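Local coordinates for ABC transporter substrate binding protein (Ribose) (Agrobacterium vitis S4, PDB 4WT7) that binds the sugar alcohol D-allitol between its two lobes and probably serves as the carbohydrate-binding component of an ABC importer, at residues F45-A50 and Q273-G279; A268-Q274 and V301-N307; K216-I222 and R242-Y248. All coordinates share one frame; numbering follows the deposited sequence.

Contact 1. Residues F45-A50 and Q273-G279; sequences FFDLQA and QQPAELG. With X9X (D-allitol), chain C.
The amide nitrogen NE2 of Gln-273 lies against the ring of Phe-46, 3.3 Å from CE2, and is engaged by two acceptors: it gives a nearly straight hydrogen bond (170°) to the allitol hydroxyl OAB at 2.9 Å and another to Asp-251 OD1. Ser-132 bonds to OE1 of the same amide, so both ends of the group are held and its rotation is fixed. Ring and amide planes are only 22° apart. The aromatic ring stands between the allitol and the start of helix 275-290. With CG anti to the backbone N (chi1 180°), Phe-46 presents one face to the ligand, where OAB lies off-centre toward the rim, 3.2 Å from CZ. Over the opposite face comes Pro-275, whose CB is 4.0 Å from the ring centroid in a CH-pi contact. This proline is a knob among Phe-45, Phe-46, Gln-49 and Ala-50. Water 1 joins Gln-49 OE1 to the Ala-276 backbone N near the helix start. Asp-47, one residue on from Phe-46, accepts a hydrogen bond from allitol OAE through OD1 at 2.9 Å, while its OD2 forms a salt bridge with Arg-72. The chemistry is thus that of a polyol site: directed polar groups read individual hydroxyls, and an aromatic face, backed by the first turn of helix 275-290, supports the carbon chain.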
loop_
_atom_site.group_PDB
_atom_site.type_symbol
_atom_site.label_atom_id
_atom_site.label_comp_id
_atom_site.label_asym_id
_atom_site.label_seq_id
_atom_site.Cartn_x
_atom_site.Cartn_y
_atom_site.Cartn_z
ATOM N N PHE A 45 8.898 -0.878 -3.669
ATOM C CA PHE A 45 8.737 0.423 -4.332
ATOM C C PHE A 45 7.966 1.445 -3.523
ATOM O O PHE A 45 8.460 2.544 -3.280
ATOM C CB PHE A 45 8.035 0.217 -5.672
ATOM C CG PHE A 45 7.676 1.479 -6.367
ATOM C CD1 PHE A 45 8.653 2.241 -7.007
ATOM C CD2 PHE A 45 6.358 1.899 -6.412
ATOM C CE1 PHE A 45 8.295 3.408 -7.683
ATOM C CE2 PHE A 45 6.002 3.055 -7.081
ATOM C CZ PHE A 45 6.966 3.816 -7.705
ATOM N N PHE A 46 6.759 1.100 -3.107
ATOM C CA PHE A 46 5.910 2.079 -2.456
ATOM C C PHE A 46 6.610 2.612 -1.194
ATOM O O PHE A 46 6.723 3.846 -0.979
ATOM C CB PHE A 46 4.557 1.469 -2.117
ATOM C CG PHE A 46 3.626 2.415 -1.432
ATOM C CD1 PHE A 46 3.677 2.584 -0.065
ATOM C CD2 PHE A 46 2.691 3.128 -2.155
ATOM C CE1 PHE A 46 2.821 3.449 0.570
ATOM C CE2 PHE A 46 1.825 4.003 -1.529
ATOM C CZ PHE A 46 1.895 4.169 -0.164
ATOM N N ASP A 47 7.113 1.692 -0.378
ATOM C CA ASP A 47 7.638 2.054 0.922
ATOM C C ASP A 47 8.903 2.891 0.819
ATOM O O ASP A 47 9.045 3.878 1.526
ATOM C CB ASP A 47 7.934 0.805 1.758
ATOM C CG ASP A 47 6.726 -0.069 1.968
ATOM O OD1 ASP A 47 5.644 0.175 1.382
ATOM O OD2 ASP A 47 6.870 -1.043 2.737
ATOM N N LEU A 48 9.833 2.457 -0.032
ATOM C CA LEU A 48 11.071 3.185 -0.265
ATOM C C LEU A 48 10.788 4.609 -0.764
ATOM O O LEU A 48 11.336 5.567 -0.257
ATOM C CB LEU A 48 11.949 2.441 -1.297
ATOM C CG LEU A 48 13.313 3.084 -1.516
ATOM C CD1 LEU A 48 14.021 3.292 -0.213
ATOM C CD2 LEU A 48 14.183 2.253 -2.468
ATOM N N GLN A 49 9.911 4.729 -1.747
ATOM C CA GLN A 49 9.545 6.041 -2.310
ATOM C C GLN A 49 8.968 7.053 -1.287
ATOM O O GLN A 49 9.364 8.215 -1.221
ATOM C CB GLN A 49 8.516 5.818 -3.394
ATOM C CG GLN A 49 9.056 5.118 -4.619
ATOM C CD GLN A 49 9.843 6.073 -5.485
ATOM O OE1 GLN A 49 9.323 7.109 -5.949
ATOM N NE2 GLN A 49 11.114 5.774 -5.651
ATOM N N ALA A 50 8.003 6.590 -0.515
ATOM C CA ALA A 50 7.349 7.397 0.509
ATOM C C ALA A 50 8.333 7.805 1.622
ATOM O O ALA A 50 8.350 8.926 2.076
ATOM C CB ALA A 50 6.158 6.570 1.107
ATOM N N GLN A 273 -0.482 4.125 -7.299
ATOM C CA GLN A 273 -0.414 5.149 -6.271
ATOM C C GLN A 273 0.732 6.092 -6.527
ATOM O O GLN A 273 1.524 5.897 -7.468
ATOM C CB GLN A 273 -0.194 4.485 -4.925
ATOM C CG GLN A 273 -1.350 3.646 -4.495
ATOM C CD GLN A 273 -1.345 3.382 -2.979
ATOM O OE1 GLN A 273 -1.845 4.187 -2.205
ATOM N NE2 GLN A 273 -0.745 2.274 -2.570
ATOM N N GLN A 274 0.831 7.105 -5.665
ATOM C CA GLN A 274 1.836 8.163 -5.774
ATOM C C GLN A 274 2.571 8.304 -4.433
ATOM O O GLN A 274 2.329 9.251 -3.666
ATOM C CB GLN A 274 1.160 9.466 -6.146
ATOM C CG GLN A 274 0.363 9.378 -7.434
ATOM C CD GLN A 274 -0.027 10.759 -7.993
ATOM O OE1 GLN A 274 0.812 11.457 -8.577
ATOM N NE2 GLN A 274 -1.308 11.133 -7.861
ATOM N N PRO A 275 3.444 7.345 -4.135
ATOM C CA PRO A 275 4.114 7.320 -2.833
ATOM C C PRO A 275 5.046 8.517 -2.609
ATOM O O PRO A 275 5.097 9.071 -1.509
ATOM C CB PRO A 275 4.866 5.986 -2.853
ATOM C CG PRO A 275 4.911 5.578 -4.351
ATOM C CD PRO A 275 3.614 6.073 -4.867
ATOM N N ALA A 276 5.775 8.948 -3.617
ATOM C CA ALA A 276 6.598 10.126 -3.378
ATOM C C ALA A 276 5.690 11.331 -3.022
ATOM O O ALA A 276 5.972 12.071 -2.071
ATOM C CB ALA A 276 7.508 10.402 -4.546
ATOM N N GLU A 277 4.579 11.490 -3.740
ATOM C CA GLU A 277 3.635 12.559 -3.401
ATOM C C GLU A 277 3.070 12.404 -1.991
ATOM O O GLU A 277 2.965 13.369 -1.258
ATOM C CB GLU A 277 2.479 12.664 -4.394
ATOM C CG GLU A 277 2.868 13.233 -5.738
ATOM C CD GLU A 277 3.392 14.661 -5.645
ATOM O OE1 GLU A 277 2.949 15.400 -4.733
ATOM O OE2 GLU A 277 4.275 15.015 -6.472
ATOM N N LEU A 278 2.692 11.191 -1.610
ATOM C CA LEU A 278 2.186 10.968 -0.263
ATOM C C LEU A 278 3.192 11.394 0.796
ATOM O O LEU A 278 2.831 12.037 1.774
ATOM C CB LEU A 278 1.815 9.498 -0.058
ATOM C CG LEU A 278 0.450 9.187 -0.647
ATOM C CD1 LEU A 278 0.361 7.702 -1.019
ATOM C CD2 LEU A 278 -0.652 9.606 0.317
ATOM N N GLY A 279 4.446 11.006 0.625
ATOM C CA GLY A 279 5.485 11.398 1.564
ATOM C C GLY A 279 5.673 12.907 1.656
ATOM O O GLY A 279 5.780 13.471 2.753
HETATM O OAA X9X C . 1.381 -3.136 3.835
HETATM C CAG X9X C . 1.767 -3.624 2.601
HETATM C CAI X9X C . 1.596 -2.748 1.404
HETATM O OAC X9X C . 0.242 -2.603 1.046
HETATM C CAK X9X C . 2.330 -1.450 1.569
HETATM O OAE X9X C . 3.620 -1.796 1.900
HETATM C CAL X9X C . 2.420 -0.676 0.252
HETATM O OAF X9X C . 2.998 -1.443 -0.746
HETATM C CAJ X9X C . 1.153 -0.002 -0.236
HETATM O OAD X9X C . 0.288 -0.849 -0.910
HETATM C CAH X9X C . 0.393 0.800 0.800
HETATM O OAB X9X C . -0.339 1.897 0.298
HETATM O O HOH W 1 6.335 7.870 -6.341
#

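Contact 2. Residues A268-Q274 and V301-N307. With X9X (D-allitol), chain C.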
loop_
_atom_site.group_PDB
_atom_site.type_symbol
_atom_site.label_atom_id
_atom_site.label_comp_id
_atom_site.label_asym_id
_atom_site.label_seq_id
_atom_site.Cartn_x
_atom_site.Cartn_y
_atom_site.Cartn_z
ATOM N N ALA A 268 -3.523 -7.883 -15.338
ATOM C CA ALA A 268 -4.664 -7.248 -15.993
ATOM C C ALA A 268 -4.911 -5.794 -15.570
ATOM O O ALA A 268 -5.338 -4.972 -16.360
ATOM C CB ALA A 268 -5.926 -8.092 -15.757
ATOM N N ALA A 269 -4.655 -5.497 -14.307
ATOM C CA ALA A 269 -4.909 -4.174 -13.745
ATOM C C ALA A 269 -4.080 -3.949 -12.475
ATOM O O ALA A 269 -3.846 -4.872 -11.688
ATOM C CB ALA A 269 -6.362 -3.986 -13.453
ATOM N N ASP A 270 -3.615 -2.705 -12.301
ATOM C CA ASP A 270 -2.803 -2.330 -11.132
ATOM C C ASP A 270 -3.159 -0.893 -10.892
ATOM O O ASP A 270 -2.975 -0.055 -11.784
ATOM C CB ASP A 270 -1.321 -2.445 -11.466
ATOM C CG ASP A 270 -0.409 -2.171 -10.293
ATOM O OD1 ASP A 270 -0.895 -1.773 -9.188
ATOM O OD2 ASP A 270 0.824 -2.380 -10.475
ATOM N N VAL A 271 -3.739 -0.592 -9.747
ATOM C CA VAL A 271 -4.046 0.812 -9.442
ATOM C C VAL A 271 -2.782 1.524 -8.943
ATOM O O VAL A 271 -2.254 1.245 -7.855
ATOM C CB VAL A 271 -5.192 0.955 -8.409
ATOM C CG1 VAL A 271 -5.502 2.432 -8.201
ATOM C CG2 VAL A 271 -6.465 0.191 -8.879
ATOM N N ALA A 272 -2.298 2.457 -9.741
ATOM C CA ALA A 272 -1.078 3.151 -9.386
ATOM C C ALA A 272 -1.364 4.151 -8.279
ATOM O O ALA A 272 -2.361 4.912 -8.329
ATOM C CB ALA A 272 -0.486 3.836 -10.572
ATOM N N GLN A 273 -0.482 4.125 -7.299
ATOM C CA GLN A 273 -0.414 5.149 -6.271
ATOM C C GLN A 273 0.732 6.092 -6.527
ATOM O O GLN A 273 1.524 5.897 -7.468
ATOM C CB GLN A 273 -0.194 4.485 -4.925
ATOM C CG GLN A 273 -1.350 3.646 -4.495
ATOM C CD GLN A 273 -1.345 3.382 -2.979
ATOM O OE1 GLN A 273 -1.845 4.187 -2.205
ATOM N NE2 GLN A 273 -0.745 2.274 -2.570
ATOM N N GLN A 274 0.831 7.105 -5.665
ATOM C CA GLN A 274 1.836 8.163 -5.774
ATOM C C GLN A 274 2.571 8.304 -4.433
ATOM O O GLN A 274 2.329 9.251 -3.666
ATOM C CB GLN A 274 1.160 9.466 -6.146
ATOM C CG GLN A 274 0.363 9.378 -7.434
ATOM C CD GLN A 274 -0.027 10.759 -7.993
ATOM O OE1 GLN A 274 0.812 11.457 -8.577
ATOM N NE2 GLN A 274 -1.308 11.133 -7.861
ATOM N N VAL A 301 -4.477 11.469 -1.745
ATOM C CA VAL A 301 -3.704 11.716 -2.943
ATOM C C VAL A 301 -4.260 10.827 -4.041
ATOM O O VAL A 301 -4.460 9.626 -3.816
ATOM C CB VAL A 301 -2.245 11.362 -2.754
ATOM C CG1 VAL A 301 -1.528 11.419 -4.127
ATOM C CG2 VAL A 301 -1.610 12.304 -1.760
ATOM N N PRO A 302 -4.507 11.405 -5.229
ATOM C CA PRO A 302 -5.191 10.630 -6.249
ATOM C C PRO A 302 -4.400 9.375 -6.636
ATOM O O PRO A 302 -3.174 9.347 -6.526
ATOM C CB PRO A 302 -5.305 11.615 -7.419
ATOM C CG PRO A 302 -5.361 12.981 -6.736
ATOM C CD PRO A 302 -4.390 12.830 -5.588
ATOM N N ALA A 303 -5.129 8.360 -7.086
ATOM C CA ALA A 303 -4.557 7.099 -7.587
ATOM C C ALA A 303 -5.082 6.867 -8.978
ATOM O O ALA A 303 -6.132 7.365 -9.308
ATOM C CB ALA A 303 -4.965 5.948 -6.716
ATOM N N LEU A 304 -4.388 6.072 -9.781
ATOM C CA LEU A 304 -4.771 5.907 -11.188
ATOM C C LEU A 304 -4.870 4.441 -11.614
ATOM O O LEU A 304 -3.864 3.744 -11.658
ATOM C CB LEU A 304 -3.729 6.598 -12.093
ATOM C CG LEU A 304 -3.311 8.010 -11.722
ATOM C CD1 LEU A 304 -1.875 8.350 -12.218
ATOM C CD2 LEU A 304 -4.345 8.934 -12.367
ATOM N N LEU A 305 -6.069 3.974 -11.946
ATOM C CA LEU A 305 -6.221 2.595 -12.369
ATOM C C LEU A 305 -5.568 2.399 -13.746
ATOM O O LEU A 305 -5.979 3.002 -14.737
ATOM C CB LEU A 305 -7.689 2.177 -12.436
ATOM C CG LEU A 305 -7.777 0.668 -12.650
ATOM C CD1 LEU A 305 -8.990 0.053 -11.952
ATOM C CD2 LEU A 305 -7.818 0.358 -14.125
ATOM N N ALA A 306 -4.551 1.555 -13.789
ATOM C CA ALA A 306 -3.944 1.131 -15.037
ATOM C C ALA A 306 -4.388 -0.297 -15.415
ATOM O O ALA A 306 -4.126 -1.264 -14.697
ATOM C CB ALA A 306 -2.430 1.197 -14.923
ATOM N N ASN A 307 -5.060 -0.422 -16.559
ATOM C CA ASN A 307 -5.349 -1.727 -17.119
ATOM C C ASN A 307 -4.571 -1.836 -18.435
ATOM O O ASN A 307 -3.757 -0.944 -18.754
ATOM C CB ASN A 307 -6.854 -1.923 -17.311
ATOM C CG ASN A 307 -7.478 -0.883 -18.221
ATOM O OD1 ASN A 307 -6.897 -0.473 -19.250
ATOM N ND2 ASN A 307 -8.669 -0.436 -17.841
HETATM O OAA X9X C . 1.381 -3.136 3.835
HETATM C CAG X9X C . 1.767 -3.624 2.601
HETATM C CAI X9X C . 1.596 -2.748 1.404
HETATM O OAC X9X C . 0.242 -2.603 1.046
HETATM C CAK X9X C . 2.330 -1.450 1.569
HETATM O OAE X9X C . 3.620 -1.796 1.900
HETATM C CAL X9X C . 2.420 -0.676 0.252
HETATM O OAF X9X C . 2.998 -1.443 -0.746
HETATM C CAJ X9X C . 1.153 -0.002 -0.236
HETATM O OAD X9X C . 0.288 -0.849 -0.910
HETATM C CAH X9X C . 0.393 0.800 0.800
HETATM O OAB X9X C . -0.339 1.897 0.298
HETATM O O HOH W 2 -1.786 7.813 -4.564
#
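Four backbone hydrogen bonds tie strand 268-272 to strand 304-307 in antiparallel register. Asp-270 and Ala-306 form one hydrogen-bonded pair, with Asp-270 N to Ala-306 O at 2.8 Å and the return bond from Ala-306 N to Asp-270 O at 3.0 Å; Ala-272 and Leu-304 form the next, with both bonds at 2.8 Å. Past the strand ends the pairing is continued by a side chain. Gln-274, extended beyond CG, gives an almost linear bond (177°) from NE2 to Pro-302 O at 2.9 Å; the acceptor lies in the amide plane, although the donor stands well above the plane of the carbonyl. The same oxygen takes a second bond from water 2, which in turn accepts from Gln-274 N, so one carbonyl holds the side chain directly and the backbone through water. Val-301 CG1 crosses this side chain at a slant, 3.9 Å from Gln-274 CB. At the non-hydrogen-bonded pair Val-271 and Leu-305, the two side chains meet at about a right angle, CG2 to CD1 at 4.0 Å. The other valine branch, CG1, put anti to the backbone N by a chi1 of -177°, reaches Ala-303 CB. Helix 134-148 packs on this face through Ile-137 and Gln-144; Asp-270, Ala-272, Leu-304 and Ala-306 turn the other way, against helices 254-260 and 311-318. Strand 304-307 thereby closes one edge of the mixed sheet, with strand 246-249 on the far side of strand 267-272.

Contact 3. Residues K216-I222 and R242-Y248; sequences KGSIKAI and RTEIKTY
Arg-242, at the start of 242-248, bends its side chain back toward the loop at Ser-218, and its NE forms a salt bridge with Glu-244 OE2 at 2.8 Å, the acceptor lying in the guanidinium plane and using its syn lone pair. The other guanidinium nitrogens bond to backbone carbonyls, NH2 to Tyr-213 and NH1 weakly to Leu-210. Glu-244 lies across the aliphatic part of Lys-216; the ammonium NZ stays 4.7 Å from Glu-244 OE1, so any attraction there is probably modest. The Glu-244 backbone O shares water 3 with Lys-220 O. Ile-245 then packs against two isoleucines: CD1 meets Ile-219 CB at 4.0 Å, and CG2, anti to the backbone N, touches Ile-222 CG1 at 3.8 Å. Its CG1 comes close to Ile-219 O, a buried carbonyl without a polar partner. From Lys-246 onward the chains pair as parallel strands. Lys-246 N bonds to Lys-220 O at 3.0 Å, and its own O accepts from Ile-222 N at 2.9 Å. Thr-247 stands beside Ile-222 and bonds through OG1 to Thr-234 of helix 227-240. Tyr-248 N gives the next rung, to Ile-222 O, which also receives water 4, and the ladder runs on to Ser-224; Ala-221 CB meets the ring edge at CE2, 3.7 Å away, while OH bonds to Asp-148. Joined through helix 227-240, these neighbouring parallel strands form the beta-alpha-beta unit that recurs in the lobes of periplasmic binding proteins.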
loop_
_atom_site.group_PDB
_atom_site.type_symbol
_atom_site.label_atom_id
_atom_site.label_comp_id
_atom_site.label_asym_id
_atom_site.label_seq_id
_atom_site.Cartn_x
_atom_site.Cartn_y
_atom_site.Cartn_z
ATOM N N LYS A 216 -8.731 -25.960 -16.578
ATOM C CA LYS A 216 -8.751 -24.635 -17.172
ATOM C C LYS A 216 -10.124 -23.973 -16.943
ATOM O O LYS A 216 -11.175 -24.548 -17.230
ATOM C CB LYS A 216 -8.400 -24.744 -18.651
ATOM C CG LYS A 216 -8.202 -23.401 -19.338
ATOM C CD LYS A 216 -7.823 -23.536 -20.813
ATOM C CE LYS A 216 -6.710 -22.536 -21.170
ATOM N NZ LYS A 216 -6.304 -22.482 -22.617
ATOM N N GLY A 217 -10.107 -22.772 -16.381
ATOM C CA GLY A 217 -11.330 -22.060 -16.079
ATOM C C GLY A 217 -11.804 -22.170 -14.632
ATOM O O GLY A 217 -12.712 -21.452 -14.232
ATOM N N SER A 218 -11.209 -23.041 -13.828
ATOM C CA SER A 218 -11.653 -23.184 -12.440
ATOM C C SER A 218 -11.099 -22.088 -11.513
ATOM O O SER A 218 -11.472 -21.994 -10.332
ATOM C CB SER A 218 -11.292 -24.574 -11.901
ATOM O OG SER A 218 -9.893 -24.721 -11.784
ATOM N N ILE A 219 -10.167 -21.306 -12.038
ATOM C CA ILE A 219 -9.725 -20.049 -11.413
ATOM C C ILE A 219 -9.742 -19.009 -12.529
ATOM O O ILE A 219 -9.347 -19.318 -13.648
ATOM C CB ILE A 219 -8.292 -20.150 -10.861
ATOM C CG1 ILE A 219 -8.220 -21.242 -9.799
ATOM C CG2 ILE A 219 -7.827 -18.796 -10.341
ATOM C CD1 ILE A 219 -6.847 -21.516 -9.261
ATOM N N LYS A 220 -10.208 -17.797 -12.251
ATOM C CA LYS A 220 -10.279 -16.779 -13.296
ATOM C C LYS A 220 -9.448 -15.562 -12.952
ATOM O O LYS A 220 -8.985 -14.842 -13.860
ATOM C CB LYS A 220 -11.724 -16.373 -13.579
ATOM C CG LYS A 220 -12.627 -17.544 -13.894
ATOM C CD LYS A 220 -13.164 -17.567 -15.314
ATOM C CE LYS A 220 -14.062 -16.356 -15.567
ATOM N NZ LYS A 220 -15.361 -16.668 -16.238
ATOM N N ALA A 221 -9.239 -15.325 -11.655
ATOM C CA ALA A 221 -8.456 -14.181 -11.232
ATOM C C ALA A 221 -7.686 -14.427 -9.932
ATOM O O ALA A 221 -7.999 -15.355 -9.150
ATOM C CB ALA A 221 -9.352 -12.977 -11.072
ATOM N N ILE A 222 -6.671 -13.596 -9.727
ATOM C CA ILE A 222 -5.937 -13.565 -8.482
ATOM C C ILE A 222 -5.801 -12.095 -8.066
ATOM O O ILE A 222 -5.269 -11.250 -8.833
ATOM C CB ILE A 222 -4.557 -14.170 -8.627
ATOM C CG1 ILE A 222 -4.661 -15.559 -9.256
ATOM C CG2 ILE A 222 -3.865 -14.243 -7.281
ATOM C CD1 ILE A 222 -3.358 -16.223 -9.359
ATOM N N ARG A 242 -0.799 -21.191 -17.409
ATOM C CA ARG A 242 -2.171 -20.870 -16.996
ATOM C C ARG A 242 -2.451 -19.374 -17.094
ATOM O O ARG A 242 -2.820 -18.734 -16.083
ATOM C CB ARG A 242 -2.415 -21.323 -15.539
ATOM C CG ARG A 242 -2.288 -22.843 -15.329
ATOM C CD ARG A 242 -3.468 -23.611 -15.902
ATOM N NE ARG A 242 -4.730 -23.268 -15.251
ATOM C CZ ARG A 242 -5.121 -23.717 -14.041
ATOM N NH1 ARG A 242 -4.355 -24.541 -13.351
ATOM N NH2 ARG A 242 -6.290 -23.363 -13.531
ATOM N N THR A 243 -2.267 -18.811 -18.285
ATOM C CA THR A 243 -2.333 -17.375 -18.434
ATOM C C THR A 243 -3.730 -16.958 -18.855
ATOM O O THR A 243 -3.971 -15.793 -19.144
ATOM C CB THR A 243 -1.247 -16.802 -19.388
ATOM O OG1 THR A 243 -1.236 -17.519 -20.632
ATOM C CG2 THR A 243 0.122 -16.880 -18.730
ATOM N N GLU A 244 -4.658 -17.907 -18.881
ATOM C CA GLU A 244 -6.056 -17.538 -19.004
ATOM C C GLU A 244 -6.435 -16.775 -17.728
ATOM O O GLU A 244 -7.329 -15.924 -17.738
ATOM C CB GLU A 244 -6.943 -18.769 -19.198
ATOM C CG GLU A 244 -7.089 -19.667 -17.965
ATOM C CD GLU A 244 -5.938 -20.635 -17.764
ATOM O OE1 GLU A 244 -4.958 -20.641 -18.544
ATOM O OE2 GLU A 244 -6.022 -21.417 -16.826
ATOM N N ILE A 245 -5.720 -17.063 -16.645
ATOM C CA ILE A 245 -5.986 -16.429 -15.339
ATOM C C ILE A 245 -5.484 -14.981 -15.314
ATOM O O ILE A 245 -4.363 -14.720 -15.754
ATOM C CB ILE A 245 -5.295 -17.218 -14.206
ATOM C CG1 ILE A 245 -5.845 -18.645 -14.144
ATOM C CG2 ILE A 245 -5.473 -16.522 -12.867
ATOM C CD1 ILE A 245 -5.069 -19.558 -13.237
ATOM N N LYS A 246 -6.297 -14.052 -14.800
ATOM C CA LYS A 246 -5.931 -12.620 -14.760
ATOM C C LYS A 246 -5.525 -12.171 -13.360
ATOM O O LYS A 246 -6.124 -12.586 -12.367
ATOM C CB LYS A 246 -7.109 -11.748 -15.218
ATOM C CG LYS A 246 -7.487 -11.930 -16.705
ATOM C CD LYS A 246 -8.850 -11.288 -17.033
ATOM C CE LYS A 246 -9.150 -11.338 -18.522
ATOM N NZ LYS A 246 -9.031 -12.716 -19.011
ATOM N N THR A 247 -4.534 -11.288 -13.267
ATOM C CA THR A 247 -4.111 -10.811 -11.946
ATOM C C THR A 247 -4.394 -9.324 -11.721
ATOM O O THR A 247 -4.496 -8.541 -12.668
ATOM C CB THR A 247 -2.621 -11.158 -11.642
ATOM O OG1 THR A 247 -1.735 -10.243 -12.316
ATOM C CG2 THR A 247 -2.323 -12.593 -12.102
ATOM N N TYR A 248 -4.492 -8.956 -10.437
ATOM C CA TYR A 248 -4.965 -7.631 -10.047
ATOM C C TYR A 248 -4.212 -7.140 -8.820
ATOM O O TYR A 248 -3.923 -7.918 -7.934
ATOM C CB TYR A 248 -6.469 -7.699 -9.736
ATOM C CG TYR A 248 -7.278 -8.046 -10.950
ATOM C CD1 TYR A 248 -7.702 -7.056 -11.838
ATOM C CD2 TYR A 248 -7.576 -9.359 -11.245
ATOM C CE1 TYR A 248 -8.417 -7.363 -12.957
ATOM C CE2 TYR A 248 -8.273 -9.690 -12.413
ATOM C CZ TYR A 248 -8.690 -8.689 -13.259
ATOM O OH TYR A 248 -9.399 -9.020 -14.391
HETATM O O HOH W 3 -9.473 -15.551 -16.266
HETATM O O HOH W 4 -2.695 -10.356 -7.635
#

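Contacts 1 and 2 both reach the allitol through Gln-273, which with Gln-274 belongs to both; their centres are 13 Å apart. Strand 267-272 runs through Gln-273 and Gln-274 into helix 275-290, so the sheet pairing of contact 2 leads into the helix packing of contact 1, and Leu-278 CD2 touches Val-301 CG2 at 3.5 Å between them. Contact 3 lies farther out in the same sheet as contact 2, their centres 21 Å apart. Adjacent strands 246-249 and 267-272 join the two, with Ala-268 N probably hydrogen-bonded to Thr-247 O and Ala-269 CB against Tyr-248 CD1. Contacts 1 and 3 do not touch, and the Tyr-248 side chain remains about 13 Å from the ligand.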